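Local coordinates for protein Lic12234 (Leptospira interrogans, PDB 4TZH) that is of unknown function but belongs to a leucine-rich repeat subfamily of this human pathogen and may act as a virulence factor, at residues 112-126 and 135-149. Residues are numbered along the deposited sequence; the frame is centred on the assembly and turned at random.
Sequences LGILYLNNNQLTTLP and LVSLSLSSNKLTSIP
Two successive turns of a leucine-rich repeat solenoid stack in parallel, strand 114-116 beside strand 137-139 at an axis distance of 5.0 Å, and the row of stacked asparagines that lines the bend of such solenoids passes from Asn120 to Asn143. The amide of Asn143 spans the gap to the preceding turn. Its ND2 donates almost straight (172°) to Leu117 O, 3.0 Å away and above the carbonyl plane, while Asn120 ND2 reaches the same oxygen from the opposite face. Asn143 OD1 accepts Leu122 N at 3.0 Å, in the carbonyl plane on a lone pair. A chi1 of -88° sets CG of Asn143 beside its backbone N, bringing the amide to both partners. Asn143 ND2 also donates to Leu140 O of its own turn, and Asn166 ND2 repeats the step by donating to that oxygen. Backbone bonds pair the strands, and Gly113 O takes both Val136 N and Ser137 N. Inside, equivalent leucines run alongside one another into the core: Leu115 CD2 meets Leu138 CD1 at 3.8 Å and Leu117 CD1 meets Leu140 CD2 at 3.7 Å. Leu125 comes from across the core, its CD1 tip to tip with Leu140 CD1 at 3.7 Å. On the other sheet face, Ser139 CB approaches Tyr116 CD1 obliquely at 3.6 Å, and a water over the ring centre links Leu115 O with Ser137 OG. Farther along, Thr124 OG1 donates to Ser147 O at 3.1 Å. Buried Asn143 thus satisfies Leu117 O and Leu122 N while matching leucines fill the interior, consistent with one turn setting the register of the next.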
loop_
_atom_site.group_PDB
_atom_site.type_symbol
_atom_site.label_atom_id
_atom_site.label_comp_id
_atom_site.label_asym_id
_atom_site.label_seq_id
_atom_site.Cartn_x
_atom_site.Cartn_y
_atom_site.Cartn_z
ATOM N N LEU A 112 -7.571 -4.122 4.092
ATOM C CA LEU A 112 -6.154 -4.353 3.747
ATOM C C LEU A 112 -5.536 -5.430 4.602
ATOM O O LEU A 112 -5.610 -5.351 5.843
ATOM C CB LEU A 112 -5.412 -3.030 3.887
ATOM C CG LEU A 112 -4.008 -3.001 3.254
ATOM C CD1 LEU A 112 -4.079 -3.154 1.750
ATOM C CD2 LEU A 112 -3.277 -1.703 3.601
ATOM N N GLY A 113 -4.928 -6.397 3.940
ATOM C CA GLY A 113 -4.308 -7.512 4.632
ATOM C C GLY A 113 -2.803 -7.515 4.528
ATOM O O GLY A 113 -2.131 -7.970 5.466
ATOM N N ILE A 114 -2.263 -7.027 3.402
ATOM C CA ILE A 114 -0.813 -7.076 3.200
ATOM C C ILE A 114 -0.360 -5.722 2.730
ATOM O O ILE A 114 -0.910 -5.181 1.762
ATOM C CB ILE A 114 -0.480 -8.173 2.149
ATOM C CG1 ILE A 114 -0.911 -9.582 2.688
ATOM C CG2 ILE A 114 1.029 -8.161 1.860
ATOM C CD1 ILE A 114 -0.932 -10.746 1.751
ATOM N N LEU A 115 0.599 -5.121 3.465
ATOM C CA LEU A 115 1.091 -3.787 3.150
ATOM C C LEU A 115 2.616 -3.833 3.077
ATOM O O LEU A 115 3.250 -4.122 4.097
ATOM C CB LEU A 115 0.613 -2.795 4.213
ATOM C CG LEU A 115 1.088 -1.361 4.090
ATOM C CD1 LEU A 115 0.836 -0.772 2.691
ATOM C CD2 LEU A 115 0.423 -0.482 5.119
ATOM N N TYR A 116 3.167 -3.592 1.901
ATOM C CA TYR A 116 4.620 -3.598 1.730
ATOM C C TYR A 116 5.113 -2.183 1.565
ATOM O O TYR A 116 4.714 -1.484 0.619
ATOM C CB TYR A 116 4.999 -4.374 0.464
ATOM C CG TYR A 116 5.075 -5.864 0.646
ATOM C CD1 TYR A 116 6.207 -6.463 1.198
ATOM C CD2 TYR A 116 4.024 -6.681 0.267
ATOM C CE1 TYR A 116 6.285 -7.848 1.365
ATOM C CE2 TYR A 116 4.117 -8.075 0.380
ATOM C CZ TYR A 116 5.222 -8.639 0.973
ATOM O OH TYR A 116 5.308 -10.009 1.059
ATOM N N LEU A 117 5.944 -1.741 2.486
ATOM C CA LEU A 117 6.474 -0.376 2.496
ATOM C C LEU A 117 7.991 -0.423 2.490
ATOM O O LEU A 117 8.597 0.631 2.774
ATOM C CB LEU A 117 5.959 0.389 3.716
ATOM C CG LEU A 117 4.501 0.804 3.634
ATOM C CD1 LEU A 117 3.946 1.117 5.004
ATOM C CD2 LEU A 117 4.339 2.042 2.703
ATOM N N ASN A 118 8.590 -1.561 2.116
ATOM C CA ASN A 118 10.059 -1.694 2.112
ATOM C C ASN A 118 10.688 -0.612 1.244
ATOM O O ASN A 118 10.106 -0.208 0.244
ATOM C CB ASN A 118 10.500 -3.022 1.510
ATOM C CG ASN A 118 9.671 -4.211 1.900
ATOM O OD1 ASN A 118 8.432 -4.213 1.770
ATOM N ND2 ASN A 118 10.368 -5.300 2.203
ATOM N N ASN A 119 11.918 -0.206 1.577
ATOM C CA ASN A 119 12.657 0.733 0.741
ATOM C C ASN A 119 11.938 2.032 0.463
ATOM O O ASN A 119 11.740 2.422 -0.700
ATOM C CB ASN A 119 13.091 0.038 -0.572
ATOM C CG ASN A 119 13.929 -1.187 -0.343
ATOM O OD1 ASN A 119 13.483 -2.315 -0.540
ATOM N ND2 ASN A 119 15.141 -0.986 0.118
ATOM N N ASN A 120 11.575 2.712 1.538
ATOM C CA ASN A 120 11.023 4.067 1.540
ATOM C C ASN A 120 11.854 4.844 2.565
ATOM O O ASN A 120 12.935 4.369 2.969
ATOM C CB ASN A 120 9.522 4.083 1.842
ATOM C CG ASN A 120 8.728 3.785 0.599
ATOM O OD1 ASN A 120 8.547 4.674 -0.244
ATOM N ND2 ASN A 120 8.234 2.565 0.470
ATOM N N GLN A 121 11.444 6.069 2.907
ATOM C CA GLN A 121 12.238 6.827 3.863
ATOM C C GLN A 121 11.377 7.198 5.075
ATOM O O GLN A 121 11.472 8.306 5.622
ATOM C CB GLN A 121 12.830 8.062 3.142
ATOM C CG GLN A 121 13.684 7.691 1.919
ATOM C CD GLN A 121 12.818 7.524 0.693
ATOM O OE1 GLN A 121 11.867 8.282 0.492
ATOM N NE2 GLN A 121 13.065 6.482 -0.107
ATOM N N LEU A 122 10.498 6.275 5.493
ATOM C CA LEU A 122 9.584 6.568 6.592
ATOM C C LEU A 122 10.321 6.725 7.899
ATOM O O LEU A 122 11.236 5.964 8.197
ATOM C CB LEU A 122 8.539 5.473 6.756
ATOM C CG LEU A 122 7.576 5.289 5.573
ATOM C CD1 LEU A 122 6.847 3.925 5.699
ATOM C CD2 LEU A 122 6.572 6.431 5.493
ATOM N N THR A 123 9.900 7.697 8.694
ATOM C CA THR A 123 10.489 7.931 10.001
ATOM C C THR A 123 9.592 7.391 11.087
ATOM O O THR A 123 10.065 7.095 12.176
ATOM C CB THR A 123 10.873 9.404 10.220
ATOM O OG1 THR A 123 9.672 10.178 10.189
ATOM C CG2 THR A 123 11.856 9.895 9.179
ATOM N N THR A 124 8.303 7.226 10.788
ATOM C CA THR A 124 7.313 6.657 11.695
ATOM C C THR A 124 6.080 6.258 10.908
ATOM O O THR A 124 6.078 6.296 9.671
ATOM C CB THR A 124 6.968 7.620 12.858
ATOM O OG1 THR A 124 6.242 6.880 13.845
ATOM C CG2 THR A 124 6.172 8.858 12.404
ATOM N N LEU A 125 5.043 5.835 11.621
ATOM C CA LEU A 125 3.760 5.504 11.044
ATOM C C LEU A 125 2.746 6.382 11.722
ATOM O O LEU A 125 2.923 6.694 12.915
ATOM C CB LEU A 125 3.414 4.032 11.289
ATOM C CG LEU A 125 4.362 3.017 10.646
ATOM C CD1 LEU A 125 4.155 1.632 11.248
ATOM C CD2 LEU A 125 4.215 3.000 9.150
ATOM N N PRO A 126 1.673 6.776 11.013
ATOM C CA PRO A 126 0.654 7.605 11.669
ATOM C C PRO A 126 -0.132 6.772 12.668
ATOM O O PRO A 126 -0.231 5.558 12.496
ATOM C CB PRO A 126 -0.243 8.058 10.505
ATOM C CG PRO A 126 -0.099 6.991 9.468
ATOM C CD PRO A 126 1.326 6.491 9.601
ATOM N N LEU A 135 -5.108 -6.274 8.863
ATOM C CA LEU A 135 -3.718 -6.384 8.436
ATOM C C LEU A 135 -3.057 -7.616 9.026
ATOM O O LEU A 135 -3.078 -7.772 10.261
ATOM C CB LEU A 135 -2.980 -5.108 8.802
ATOM C CG LEU A 135 -1.710 -4.823 8.010
ATOM C CD1 LEU A 135 -2.024 -4.564 6.530
ATOM C CD2 LEU A 135 -0.961 -3.676 8.621
ATOM N N VAL A 136 -2.437 -8.446 8.169
ATOM C CA VAL A 136 -1.767 -9.684 8.545
ATOM C C VAL A 136 -0.249 -9.544 8.408
ATOM O O VAL A 136 0.529 -10.143 9.155
ATOM C CB VAL A 136 -2.325 -10.840 7.680
ATOM C CG1 VAL A 136 -1.593 -12.151 7.933
ATOM C CG2 VAL A 136 -3.831 -11.022 7.919
ATOM N N SER A 137 0.177 -8.750 7.418
ATOM C CA SER A 137 1.611 -8.621 7.199
ATOM C C SER A 137 1.950 -7.161 6.922
ATOM O O SER A 137 1.307 -6.523 6.080
ATOM C CB SER A 137 2.020 -9.482 6.002
ATOM O OG SER A 137 3.423 -9.360 5.812
ATOM N N LEU A 138 2.934 -6.633 7.662
ATOM C CA LEU A 138 3.367 -5.249 7.501
ATOM C C LEU A 138 4.876 -5.267 7.341
ATOM O O LEU A 138 5.569 -5.658 8.293
ATOM C CB LEU A 138 2.944 -4.402 8.689
ATOM C CG LEU A 138 3.391 -2.947 8.725
ATOM C CD1 LEU A 138 2.960 -2.183 7.457
ATOM C CD2 LEU A 138 2.856 -2.245 9.970
ATOM N N SER A 139 5.371 -4.835 6.173
ATOM C CA SER A 139 6.792 -4.854 5.904
ATOM C C SER A 139 7.324 -3.454 5.806
ATOM O O SER A 139 6.829 -2.679 4.977
ATOM C CB SER A 139 7.044 -5.627 4.633
ATOM O OG SER A 139 8.440 -5.836 4.568
ATOM N N LEU A 140 8.255 -3.111 6.679
ATOM C CA LEU A 140 8.838 -1.767 6.777
ATOM C C LEU A 140 10.357 -1.863 6.667
ATOM O O LEU A 140 11.045 -0.951 7.139
ATOM C CB LEU A 140 8.454 -1.141 8.143
ATOM C CG LEU A 140 6.968 -0.788 8.257
ATOM C CD1 LEU A 140 6.552 -0.675 9.704
ATOM C CD2 LEU A 140 6.655 0.492 7.473
ATOM N N SER A 141 10.876 -2.905 6.028
ATOM C CA SER A 141 12.320 -3.018 5.996
ATOM C C SER A 141 12.954 -1.912 5.192
ATOM O O SER A 141 12.328 -1.362 4.278
ATOM C CB SER A 141 12.769 -4.368 5.467
ATOM O OG SER A 141 12.222 -4.618 4.183
ATOM N N SER A 142 14.192 -1.552 5.543
ATOM C CA SER A 142 14.902 -0.501 4.822
ATOM C C SER A 142 14.145 0.799 4.733
ATOM O O SER A 142 13.888 1.314 3.646
ATOM C CB SER A 142 15.328 -0.984 3.440
ATOM O OG SER A 142 16.173 -2.117 3.555
ATOM N N ASN A 143 13.817 1.356 5.886
ATOM C CA ASN A 143 13.204 2.677 6.003
ATOM C C ASN A 143 14.120 3.513 6.900
ATOM O O ASN A 143 15.302 3.183 7.035
ATOM C CB ASN A 143 11.772 2.572 6.516
ATOM C CG ASN A 143 10.815 2.396 5.356
ATOM O OD1 ASN A 143 10.428 3.378 4.732
ATOM N ND2 ASN A 143 10.485 1.165 4.984
ATOM N N LYS A 144 13.614 4.608 7.466
ATOM C CA LYS A 144 14.443 5.485 8.309
ATOM C C LYS A 144 13.729 5.651 9.651
ATOM O O LYS A 144 13.704 6.738 10.247
ATOM C CB LYS A 144 14.644 6.836 7.584
ATOM C CG LYS A 144 15.391 6.720 6.244
ATOM C CD LYS A 144 16.885 6.426 6.393
ATOM C CE LYS A 144 17.507 6.050 5.067
ATOM N NZ LYS A 144 18.886 5.525 5.235
ATOM N N LEU A 145 13.119 4.564 10.134
ATOM C CA LEU A 145 12.269 4.589 11.315
ATOM C C LEU A 145 12.969 5.041 12.547
ATOM O O LEU A 145 14.093 4.620 12.807
ATOM C CB LEU A 145 11.644 3.229 11.603
ATOM C CG LEU A 145 10.658 2.728 10.569
ATOM C CD1 LEU A 145 10.271 1.304 10.900
ATOM C CD2 LEU A 145 9.414 3.608 10.492
ATOM N N THR A 146 12.328 5.946 13.287
ATOM C CA THR A 146 12.871 6.414 14.561
ATOM C C THR A 146 11.936 6.081 15.703
ATOM O O THR A 146 12.372 6.077 16.868
ATOM C CB THR A 146 13.253 7.904 14.567
ATOM O OG1 THR A 146 12.112 8.683 14.208
ATOM C CG2 THR A 146 14.436 8.209 13.675
ATOM N N SER A 147 10.657 5.836 15.390
ATOM C CA SER A 147 9.663 5.446 16.377
ATOM C C SER A 147 8.566 4.624 15.722
ATOM O O SER A 147 8.345 4.721 14.501
ATOM C CB SER A 147 9.063 6.668 17.070
ATOM O OG SER A 147 8.215 7.412 16.205
ATOM N N ILE A 148 7.902 3.807 16.543
ATOM C CA ILE A 148 6.758 2.999 16.168
ATOM C C ILE A 148 5.586 3.465 17.065
ATOM O O ILE A 148 5.783 3.572 18.275
ATOM C CB ILE A 148 7.097 1.482 16.282
ATOM C CG1 ILE A 148 7.961 0.985 15.074
ATOM C CG2 ILE A 148 5.849 0.598 16.506
ATOM C CD1 ILE A 148 7.544 1.472 13.647
ATOM N N PRO A 149 4.395 3.822 16.528
ATOM C CA PRO A 149 3.318 4.275 17.435
ATOM C C PRO A 149 2.724 3.125 18.235
ATOM O O PRO A 149 2.648 2.006 17.726
ATOM C CB PRO A 149 2.286 4.884 16.500
ATOM C CG PRO A 149 2.461 4.115 15.209
ATOM C CD PRO A 149 3.945 3.796 15.118
HETATM O O HOH W 1 4.009 -7.236 3.985
HETATM O O HOH W 2 14.146 -4.016 2.129
#